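Local coordinates for Na Glutathione S-transferase 2 (Necator americanus, PDB 2ON5), which probably catalyses the conjugation of reduced glutathione to electrophilic compounds, as a dimeric hookworm glutathione S-transferase, at residues A[36-39]-A[40-44]; A[14-17]-A[18-22]; A[68-71]-A[72-76]. All blocks are in the same frame, centred on the assembly; numbering follows the deposited sequence.

Interaction 1: residues A[36-39]-A[40-44]. With GSH (glutathione), chain V; EDO (1,2-ethanediol), chain J; EDO (1,2-ethanediol), chain U.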
# COMPACT_ATOMS: atom_id res chain seq x y z
N PHE A 36 -3.86 22.62 -9.92
CA PHE A 36 -5.11 22.25 -9.27
C PHE A 36 -6.33 22.74 -10.08
O PHE A 36 -7.41 22.16 -9.98
CB PHE A 36 -5.18 22.77 -7.83
CG PHE A 36 -4.16 22.14 -6.90
CD1 PHE A 36 -3.53 22.90 -5.93
CD2 PHE A 36 -3.84 20.80 -7.01
CE1 PHE A 36 -2.58 22.32 -5.08
CE2 PHE A 36 -2.89 20.22 -6.17
CZ PHE A 36 -2.27 20.98 -5.20
N GLN A 37 -6.15 23.81 -10.86
CA GLN A 37 -7.24 24.35 -11.68
C GLN A 37 -7.52 23.45 -12.92
O GLN A 37 -8.67 23.28 -13.32
CB GLN A 37 -6.91 25.79 -12.12
CG GLN A 37 -8.03 26.53 -12.82
CD GLN A 37 -7.83 28.07 -12.89
OE1 GLN A 37 -8.39 28.83 -12.08
NE2 GLN A 37 -7.05 28.52 -13.85
N GLU A 38 -6.45 22.90 -13.50
CA GLU A 38 -6.57 22.18 -14.78
C GLU A 38 -6.97 20.73 -14.52
O GLU A 38 -7.63 20.08 -15.34
CB GLU A 38 -5.25 22.26 -15.55
CG GLU A 38 -5.17 21.46 -16.87
CD GLU A 38 -6.13 21.95 -17.94
OE1 GLU A 38 -6.41 21.17 -18.89
OE2 GLU A 38 -6.58 23.11 -17.85
N TRP A 39 -6.56 20.21 -13.37
CA TRP A 39 -6.70 18.77 -13.08
C TRP A 39 -8.12 18.17 -13.22
O TRP A 39 -8.28 17.14 -13.88
CB TRP A 39 -6.01 18.40 -11.75
CG TRP A 39 -6.58 17.15 -11.11
CD1 TRP A 39 -7.25 17.08 -9.93
CD2 TRP A 39 -6.57 15.81 -11.65
NE1 TRP A 39 -7.64 15.77 -9.68
CE2 TRP A 39 -7.23 14.98 -10.71
CE3 TRP A 39 -6.05 15.24 -12.81
CZ2 TRP A 39 -7.39 13.60 -10.91
CZ3 TRP A 39 -6.20 13.86 -13.01
CH2 TRP A 39 -6.88 13.06 -12.06
N PRO A 40 -9.15 18.78 -12.56
CA PRO A 40 -10.45 18.08 -12.45
C PRO A 40 -11.07 17.58 -13.73
O PRO A 40 -11.67 16.51 -13.73
CB PRO A 40 -11.37 19.13 -11.79
CG PRO A 40 -10.39 19.93 -10.93
CD PRO A 40 -9.15 20.04 -11.80
N LYS A 41 -10.92 18.33 -14.82
CA LYS A 41 -11.53 17.93 -16.08
C LYS A 41 -10.87 16.69 -16.67
O LYS A 41 -11.41 16.11 -17.62
CB LYS A 41 -11.46 19.06 -17.10
CG LYS A 41 -10.05 19.43 -17.56
CD LYS A 41 -10.08 20.68 -18.42
CE LYS A 41 -10.72 20.38 -19.78
NZ LYS A 41 -10.74 21.60 -20.63
N HIS A 42 -9.71 16.30 -16.14
CA HIS A 42 -9.00 15.10 -16.60
C HIS A 42 -9.22 13.87 -15.72
O HIS A 42 -8.71 12.80 -16.03
CB HIS A 42 -7.50 15.37 -16.72
CG HIS A 42 -7.19 16.52 -17.62
ND1 HIS A 42 -7.18 16.40 -18.99
CD2 HIS A 42 -6.92 17.82 -17.34
CE1 HIS A 42 -6.88 17.58 -19.52
NE2 HIS A 42 -6.72 18.45 -18.54
N LYS A 43 -9.98 14.02 -14.64
CA LYS A 43 -10.22 12.94 -13.67
C LYS A 43 -10.73 11.65 -14.34
O LYS A 43 -10.18 10.55 -14.12
CB LYS A 43 -11.22 13.47 -12.64
CG LYS A 43 -11.63 12.55 -11.55
CD LYS A 43 -12.35 13.35 -10.43
CE LYS A 43 -12.26 12.58 -9.13
NZ LYS A 43 -10.93 12.73 -8.47
N ASP A 44 -11.74 11.78 -15.19
CA ASP A 44 -12.37 10.60 -15.81
C ASP A 44 -11.46 9.82 -16.77
O ASP A 44 -11.80 8.71 -17.22
CB ASP A 44 -13.67 11.00 -16.51
CG ASP A 44 -14.78 11.32 -15.52
OD1 ASP A 44 -14.57 11.25 -14.28
OD2 ASP A 44 -15.86 11.68 -16.00
N1 GSH V . -3.07 5.57 -2.91
CA1 GSH V . -2.75 6.89 -3.50
C1 GSH V . -1.50 6.78 -4.37
O11 GSH V . -0.47 6.47 -3.75
O12 GSH V . -1.45 6.97 -5.62
CB1 GSH V . -3.95 7.57 -4.16
CG1 GSH V . -3.59 8.77 -5.03
CD1 GSH V . -4.19 10.09 -4.57
OE1 GSH V . -4.71 10.29 -3.27
N2 GSH V . -4.17 11.02 -5.53
CA2 GSH V . -4.17 12.47 -5.38
C2 GSH V . -5.19 13.08 -6.31
O2 GSH V . -5.59 12.44 -7.51
CB2 GSH V . -2.79 13.01 -5.70
SG2 GSH V . -1.76 13.47 -4.27
N3 GSH V . -5.74 14.23 -5.94
CA3 GSH V . -6.83 14.83 -6.69
C3 GSH V . -8.14 14.07 -6.67
O31 GSH V . -8.31 13.10 -5.90
O32 GSH V . -9.08 14.41 -7.43
C1 EDO J . -0.12 22.81 -7.98
O1 EDO J . -0.58 21.66 -8.72
C2 EDO J . -0.52 24.06 -8.74
O2 EDO J . -1.91 24.37 -8.52
C1 EDO U . -9.60 4.80 -17.98
O1 EDO U . -8.61 4.73 -16.96
C2 EDO U . -10.68 5.79 -17.56
O2 EDO U . -10.86 6.73 -18.62
O HOH W 1 -10.42 21.24 -14.79
O HOH W 2 -7.84 21.72 -20.94
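Trp39 and Lys43, four residues apart, grip the same carboxylate oxygen of bound glutathione. The indole NE1 of Trp39 donates to O32 at 3.0 Å, nearly straight and with the oxygen at the ring edge in its plane, while NZ of Lys43 reaches O32 at 2.7 Å. A lysine suits this place because its charge probably steadies the glycyl carboxylate; NZ also binds the carbonyl of Gly49. The backbone N of Lys43 sits over one face of the indole, toward its rim, and the side chain, leading away from the ring, bends at its last torsion (chi4 79°) to bring the ammonium to the acid.

Behind this first shell, the carbonyl O of Trp39 accepts from N of His42 at 2.8 Å, closing the turn. The imidazole of His42 is held at both nitrogens: NE2 donates to OE1 of Glu38 at 2.8 Å, in the imidazole plane, but on the anti side of the carboxylate and 30° out of the carboxylate plane, and ND1 bonds to Glu45. A water joins OE1 of Glu38 to NZ of Lys41.

Pro40, lacking an N-H, fits the turn's start. It lies between strands 30-34 and 53-56, Trp39 edge-to-face against Phe9 of strand 4-9.

Interaction 2: residues A[14-17]-A[18-22]. With GSH (glutathione), chain V; EDO (1,2-ethanediol), chain O.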
# COMPACT_ATOMS: atom_id res chain seq x y z
N LEU A 14 3.36 12.61 -4.45
CA LEU A 14 3.42 11.15 -4.66
C LEU A 14 4.19 10.71 -5.91
O LEU A 14 4.53 9.53 -6.03
CB LEU A 14 2.01 10.58 -4.78
CG LEU A 14 0.97 10.84 -3.70
CD1 LEU A 14 -0.34 10.24 -4.13
CD2 LEU A 14 1.41 10.22 -2.37
N ALA A 15 4.41 11.63 -6.85
CA ALA A 15 5.12 11.30 -8.09
C ALA A 15 6.63 11.31 -7.96
O ALA A 15 7.34 10.65 -8.73
CB ALA A 15 4.71 12.27 -9.20
N GLU A 16 7.15 12.06 -6.99
CA GLU A 16 8.57 12.34 -6.97
C GLU A 16 9.51 11.11 -6.91
O GLU A 16 10.49 11.05 -7.69
CB GLU A 16 8.90 13.40 -5.92
CG GLU A 16 10.37 13.85 -5.93
CD GLU A 16 10.83 14.50 -7.25
OE1 GLU A 16 10.00 14.91 -8.08
OE2 GLU A 16 12.05 14.60 -7.43
N PRO A 17 9.23 10.13 -6.03
CA PRO A 17 10.09 8.94 -6.08
C PRO A 17 10.09 8.23 -7.44
O PRO A 17 11.09 7.65 -7.80
CB PRO A 17 9.50 8.02 -4.99
CG PRO A 17 8.79 9.01 -4.02
CD PRO A 17 8.22 10.06 -4.95
N ILE A 18 8.98 8.32 -8.18
CA ILE A 18 8.87 7.68 -9.51
C ILE A 18 9.76 8.45 -10.49
O ILE A 18 10.53 7.86 -11.28
CB ILE A 18 7.40 7.68 -10.00
CG1 ILE A 18 6.53 6.73 -9.16
CG2 ILE A 18 7.31 7.33 -11.49
CD1 ILE A 18 5.05 7.19 -9.08
N ARG A 19 9.69 9.77 -10.43
CA ARG A 19 10.59 10.58 -11.25
C ARG A 19 12.07 10.24 -10.93
O ARG A 19 12.94 10.34 -11.80
CB ARG A 19 10.34 12.08 -11.04
CG ARG A 19 8.93 12.53 -11.36
CD ARG A 19 8.85 14.06 -11.46
NE ARG A 19 7.48 14.54 -11.58
CZ ARG A 19 6.81 15.12 -10.60
NH1 ARG A 19 7.38 15.26 -9.41
NH2 ARG A 19 5.56 15.54 -10.80
N GLN A 20 12.35 9.87 -9.69
CA GLN A 20 13.74 9.62 -9.27
C GLN A 20 14.17 8.24 -9.70
O GLN A 20 15.34 8.02 -9.95
CB GLN A 20 13.95 9.83 -7.76
CG GLN A 20 13.86 11.34 -7.42
CD GLN A 20 13.92 11.66 -5.93
OE1 GLN A 20 13.64 12.80 -5.53
NE2 GLN A 20 14.26 10.66 -5.11
N ILE A 21 13.23 7.31 -9.78
CA ILE A 21 13.52 5.99 -10.38
C ILE A 21 13.94 6.17 -11.84
O ILE A 21 14.95 5.59 -12.29
CB ILE A 21 12.32 5.05 -10.28
CG1 ILE A 21 12.09 4.66 -8.81
CG2 ILE A 21 12.54 3.83 -11.24
CD1 ILE A 21 10.68 4.00 -8.53
N PHE A 22 13.20 7.00 -12.58
CA PHE A 22 13.57 7.25 -14.00
C PHE A 22 14.96 7.86 -14.12
O PHE A 22 15.74 7.47 -15.00
CB PHE A 22 12.56 8.16 -14.71
CG PHE A 22 11.27 7.49 -15.11
CD1 PHE A 22 11.27 6.40 -15.98
CD2 PHE A 22 10.05 8.00 -14.66
CE1 PHE A 22 10.08 5.80 -16.36
CE2 PHE A 22 8.83 7.41 -15.07
CZ PHE A 22 8.86 6.31 -15.91
N1 GSH V . -3.07 5.57 -2.91
CA1 GSH V . -2.75 6.89 -3.50
C1 GSH V . -1.50 6.78 -4.37
O11 GSH V . -0.47 6.47 -3.75
O12 GSH V . -1.45 6.97 -5.62
CB1 GSH V . -3.95 7.57 -4.16
CG1 GSH V . -3.59 8.77 -5.03
CD1 GSH V . -4.19 10.09 -4.57
OE1 GSH V . -4.71 10.29 -3.27
N2 GSH V . -4.17 11.02 -5.53
CA2 GSH V . -4.17 12.47 -5.38
C2 GSH V . -5.19 13.08 -6.31
O2 GSH V . -5.59 12.44 -7.51
CB2 GSH V . -2.79 13.01 -5.70
SG2 GSH V . -1.76 13.47 -4.27
N3 GSH V . -5.74 14.23 -5.94
CA3 GSH V . -6.83 14.83 -6.69
C3 GSH V . -8.14 14.07 -6.67
O31 GSH V . -8.31 13.10 -5.90
O32 GSH V . -9.08 14.41 -7.43
C1 EDO O . 5.38 6.77 -3.23
O1 EDO O . 4.27 7.66 -3.41
C2 EDO O . 5.62 6.00 -4.52
O2 EDO O . 5.86 6.98 -5.52
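The N-terminal part of helix 16-25, near the glutathione thiol, is fastened by a salt bridge between Glu16 and Arg19. NH1 of Arg19 lies 3.0 Å from OE1 of Glu16, which is met nearly along its C-O axis and in the guanidinium plane, although the carboxylate itself is turned 48° from that plane. Glu16 bends at chi2 (61°) to bring its acid back over the turn, whereas Arg19 stays extended from CG to NE. One face of the guanidinium rests on the methyl of Ala15, with CB of Ala15 3.7 Å from NH2 of Arg19; a small residue lets the flat group lie close to the backbone. Stronger partners lie outside: NE of Arg19 forms a salt bridge to Asp31, and OE2 of Glu16 accepts from Trp197 NE1 and pairs with Arg201, which probably offsets the cost of burying these charges.

This helix is the crossover of the beta-alpha-beta unit that opens the thioredoxin-like domain, between strands 4-9 and 30-34. Pro17 suits the opening turn, where a missing N-H costs little, and O of Pro17 accepts from N of Ile21 at 2.9 Å. Near the start of the helix, CD1 of Leu14 lies 3.5 Å from SG2 of glutathione, while its backbone N is bonded to the hydroxyl of Tyr8.

Interaction 3: residues A[68-71]-A[72-76]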
# COMPACT_ATOMS: atom_id res chain seq x y z
N ALA A 68 5.74 2.75 -8.63
CA ALA A 68 7.12 2.74 -8.16
C ALA A 68 7.71 1.33 -8.22
O ALA A 68 8.84 1.15 -8.67
CB ALA A 68 7.24 3.31 -6.72
N ARG A 69 6.94 0.35 -7.76
CA ARG A 69 7.43 -1.05 -7.68
C ARG A 69 7.65 -1.61 -9.10
O ARG A 69 8.66 -2.25 -9.37
CB ARG A 69 6.44 -1.96 -6.95
CG ARG A 69 6.92 -3.44 -6.76
CD ARG A 69 5.90 -4.27 -5.92
NE ARG A 69 5.67 -3.58 -4.66
CZ ARG A 69 4.59 -2.86 -4.36
NH1 ARG A 69 3.56 -2.77 -5.19
NH2 ARG A 69 4.55 -2.22 -3.20
N TYR A 70 6.67 -1.38 -9.97
CA TYR A 70 6.76 -1.83 -11.38
C TYR A 70 8.07 -1.36 -12.08
O TYR A 70 8.81 -2.16 -12.67
CB TYR A 70 5.53 -1.35 -12.16
CG TYR A 70 5.63 -1.68 -13.65
CD1 TYR A 70 5.58 -3.02 -14.07
CD2 TYR A 70 5.82 -0.68 -14.60
CE1 TYR A 70 5.69 -3.35 -15.40
CE2 TYR A 70 5.92 -1.00 -15.98
CZ TYR A 70 5.88 -2.34 -16.36
OH TYR A 70 5.99 -2.70 -17.69
N LEU A 71 8.33 -0.06 -12.02
CA LEU A 71 9.58 0.51 -12.56
C LEU A 71 10.83 0.07 -11.78
O LEU A 71 11.88 -0.18 -12.39
CB LEU A 71 9.51 2.04 -12.65
CG LEU A 71 8.34 2.59 -13.46
CD1 LEU A 71 8.12 4.07 -13.17
CD2 LEU A 71 8.46 2.29 -14.99
N SER A 72 10.71 -0.06 -10.46
CA SER A 72 11.86 -0.49 -9.68
C SER A 72 12.23 -1.94 -10.03
O SER A 72 13.40 -2.27 -10.15
CB SER A 72 11.60 -0.37 -8.20
OG SER A 72 11.51 1.00 -7.87
N ARG A 73 11.23 -2.79 -10.20
CA ARG A 73 11.53 -4.16 -10.65
C ARG A 73 12.20 -4.18 -12.01
O ARG A 73 13.09 -4.99 -12.26
CB ARG A 73 10.28 -5.02 -10.67
CG ARG A 73 9.86 -5.47 -9.27
CD ARG A 73 8.87 -6.63 -9.21
NE ARG A 73 8.59 -7.27 -10.49
CZ ARG A 73 7.62 -8.18 -10.69
NH1 ARG A 73 6.81 -8.54 -9.69
NH2 ARG A 73 7.41 -8.67 -11.91
N LYS A 74 11.77 -3.30 -12.90
CA LYS A 74 12.33 -3.26 -14.26
C LYS A 74 13.78 -2.74 -14.27
O LYS A 74 14.64 -3.19 -15.08
CB LYS A 74 11.42 -2.38 -15.15
CG LYS A 74 11.80 -2.33 -16.61
CD LYS A 74 10.99 -1.29 -17.34
CE LYS A 74 9.52 -1.66 -17.35
NZ LYS A 74 9.25 -2.70 -18.37
N PHE A 75 14.08 -1.81 -13.37
CA PHE A 75 15.34 -1.06 -13.45
C PHE A 75 16.36 -1.36 -12.36
O PHE A 75 17.44 -0.79 -12.37
CB PHE A 75 15.06 0.47 -13.46
CG PHE A 75 14.28 0.95 -14.67
CD1 PHE A 75 13.24 1.87 -14.52
CD2 PHE A 75 14.58 0.49 -15.94
CE1 PHE A 75 12.52 2.34 -15.62
CE2 PHE A 75 13.85 0.94 -17.08
CZ PHE A 75 12.81 1.86 -16.91
N GLY A 76 15.99 -2.21 -11.40
CA GLY A 76 16.97 -2.73 -10.44
C GLY A 76 16.97 -2.05 -9.08
O GLY A 76 17.98 -2.11 -8.39
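Tyr70 and Lys74 lie side by side and point the same way, one turn apart on helix 64-75. CE of Lys74 comes within 3.8 Å of CZ of Tyr70, and bends at chi3 and chi4 give NZ of Lys74 a weak bond of 3.3 Å to OH of Tyr70. That hydroxyl has its stronger partner in Glu56, to which Lys74 makes only a long, weak ion pair. Leu71 and Phe75 are likewise aligned, with CD2 of Leu71 4.1 Å from CE1 of Phe75; apolar residues suit this side because it packs on helix 16-25.

Helix 64-75 follows the last strand of the thioredoxin-like domain and also faces the second subunit. There Arg73 pairs with Glu85 of the second subunit, Arg69 with Asp89 of its own chain and of the second subunit, and the ring of Tyr70 meets Phe83 of the second subunit edge-to-face.

A third side of the helix carries Ser72, where chi1 of -69° holds OG of Ser72 beside its own backbone N, from where it can reach back to the preceding turn. OG of Ser72 donates to O of Ala68 at 2.8 Å from 39° above the carbonyl plane, while N of Ser72 reaches the same oxygen of Ala68 at 2.9 Å from the opposite face; serine thus satisfies its buried hydroxyl locally.

From the N terminus, the three contacts follow in series as interaction 2, interaction 1 and interaction 3, without nesting or crossing; each closes only a short local turn. Residues 14-22 start the first helix after strand 4-9, and residues 36-44 shape the loop beyond strand 30-34. Interactions 1 and 2 do not touch, their centres about 21 Å apart, yet both reach the same glutathione, at its glycyl carboxylate and its thiol respectively. Interaction 3, after strand 59-62, packs directly on interaction 2: CZ of Phe22 lies 3.6 Å from CD1 of Leu71, joining helices 16-25 and 64-75, and helix 64-75 also meets the second subunit.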